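Local coordinates for protein putative platelet activating factor (Streptococcus pneumoniae, PDB 2HSJ) that is probably a GDSL-family esterase or acylhydrolase that hydrolyses ester bonds, though the structure alone does not show its substrate, at the interface of chains A and B. Residues are numbered along the deposited sequence; one frame, centred on the assembly and turned at random. Chains: chain A/B, Putative platelet activating factor.

The interface of chains A and B. Residues chain A 36, 58, 85-88, 124; chain B 36, 58, 87, 214.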
# COMPACT_ATOMS: atom_id res chain seq x y z
N ASN A 36 4.22 3.58 6.22
CA ASN A 36 3.38 4.29 7.17
C ASN A 36 4.22 4.57 8.39
O ASN A 36 4.17 5.66 9.00
CB ASN A 36 2.17 3.44 7.57
CG ASN A 36 1.27 4.12 8.57
OD1 ASN A 36 1.29 3.82 9.77
ND2 ASN A 36 0.46 5.06 8.09
N LYS A 58 -0.64 -2.19 8.46
CA LYS A 58 0.24 -1.01 8.32
C LYS A 58 1.51 -1.46 7.64
O LYS A 58 2.00 -2.55 7.91
CB LYS A 58 0.61 -0.40 9.67
CG LYS A 58 -0.52 0.35 10.29
CD LYS A 58 -0.06 1.09 11.52
CE LYS A 58 -1.18 1.94 12.08
NZ LYS A 58 -1.51 3.05 11.11
N ALA A 85 4.23 10.01 3.20
CA ALA A 85 3.28 10.18 4.29
C ALA A 85 3.66 9.30 5.45
O ALA A 85 2.98 8.30 5.75
CB ALA A 85 1.84 9.91 3.82
N VAL A 86 4.78 9.63 6.08
CA VAL A 86 5.25 8.83 7.20
C VAL A 86 4.52 9.31 8.44
O VAL A 86 4.69 10.44 8.89
CB VAL A 86 6.76 8.98 7.41
CG1 VAL A 86 7.21 8.05 8.51
CG2 VAL A 86 7.51 8.68 6.11
N ASP A 87 3.67 8.44 8.99
CA ASP A 87 2.93 8.82 10.19
C ASP A 87 3.83 8.84 11.40
O ASP A 87 3.74 9.75 12.22
CB ASP A 87 1.77 7.87 10.42
CG ASP A 87 0.65 8.06 9.41
OD1 ASP A 87 0.30 9.23 9.18
OD2 ASP A 87 0.14 7.05 8.85
N LYS A 88 4.65 7.80 11.56
CA LYS A 88 5.45 7.62 12.76
C LYS A 88 6.80 7.08 12.43
O LYS A 88 6.94 6.24 11.55
CB LYS A 88 4.79 6.66 13.76
CG LYS A 88 3.43 7.21 14.25
CD LYS A 88 2.68 6.20 15.09
CE LYS A 88 1.39 6.84 15.63
NZ LYS A 88 0.46 7.33 14.56
N LEU A 124 4.98 16.77 10.07
CA LEU A 124 3.75 16.22 10.65
C LEU A 124 3.96 14.81 11.16
O LEU A 124 3.03 14.20 11.68
CB LEU A 124 2.60 16.26 9.63
CG LEU A 124 2.24 17.66 9.13
CD1 LEU A 124 1.30 17.62 7.92
CD2 LEU A 124 1.64 18.46 10.26
N ASN B 36 -6.11 4.15 5.68
CA ASN B 36 -5.52 4.85 6.81
C ASN B 36 -6.52 5.87 7.35
O ASN B 36 -6.63 6.08 8.57
CB ASN B 36 -4.20 5.50 6.39
CG ASN B 36 -3.55 6.27 7.52
OD1 ASN B 36 -3.67 7.50 7.59
ND2 ASN B 36 -2.88 5.55 8.46
N LYS B 58 -0.78 8.72 1.56
CA LYS B 58 -1.63 8.33 2.67
C LYS B 58 -2.91 7.83 2.02
O LYS B 58 -3.54 8.56 1.22
CB LYS B 58 -1.93 9.56 3.54
CG LYS B 58 -2.83 9.30 4.72
CD LYS B 58 -2.88 10.52 5.64
CE LYS B 58 -1.70 10.62 6.58
NZ LYS B 58 -1.95 9.88 7.84
N ASP B 87 -6.55 4.75 11.13
CA ASP B 87 -6.07 5.76 12.07
C ASP B 87 -7.15 6.79 12.40
O ASP B 87 -7.30 7.18 13.57
CB ASP B 87 -4.83 6.47 11.49
CG ASP B 87 -3.55 5.70 11.71
OD1 ASP B 87 -3.60 4.56 12.26
OD2 ASP B 87 -2.46 6.25 11.36
N TYR B 214 -2.76 13.92 10.20
CA TYR B 214 -1.65 13.34 10.95
C TYR B 214 -1.91 13.35 12.45
O TYR B 214 -2.25 14.38 13.01
CB TYR B 214 -0.34 14.06 10.59
CG TYR B 214 0.11 13.70 9.19
CD1 TYR B 214 1.00 12.65 8.98
CD2 TYR B 214 -0.36 14.41 8.09
CE1 TYR B 214 1.40 12.30 7.72
CE2 TYR B 214 0.04 14.05 6.81
CZ TYR B 214 0.90 13.00 6.64
OH TYR B 214 1.34 12.64 5.39
OXT TYR B 214 -1.79 12.33 13.15
O HOH W 1 -2.97 2.68 8.60
O HOH W 2 -0.12 5.67 12.39
O HOH W 3 -0.42 10.46 12.13
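A:Asp87 and B:Asp87 both sit in loop backbone with helix-like torsions, A:Asp87 just ahead of strand 88-92, and each presents its carboxylate to A:Lys58 or B:Lys58 of the other subunit. The two carboxylates approach tip to tip about the two-fold axis. B:Lys58 NZ meets A:Asp87 OD1 at 2.7 Å through the syn lone pair. The twin salt bridge, A:Lys58 NZ to B:Asp87 OD1 at 2.8 Å, also comes from the syn side but 33° out of the carboxylate plane. The lysines arrive by different routes: A:Lys58 stays extended until its last torsion, chi4 (-67°), whereas B:Lys58, its CG anti to the backbone N, bends at both chi3 and chi4. Each ammonium is also tethered within its own chain, B:Lys58 NZ to B:Asn36 OD1 at 2.9 Å and A:Lys58 NZ to A:Asn36 OD1 from above the amide plane. Such pairing would favour charged forms of both partners. Alongside, the C-terminal B:Tyr214 ring is sandwiched: A:Leu124 CB lies over one face, 4.0 Å from the centroid, and B:Lys58 CE over the other, both offset toward the rim. The same lysine's CB packs on A:Ala85 CB at 3.8 Å. This is one patch of a two-fold interface whose biological relevance the crystal alone does not establish. Water 2 joins A:Lys88 NZ to B:Asp87 OD2, standing 2.8 Å from A:Lys88 NZ.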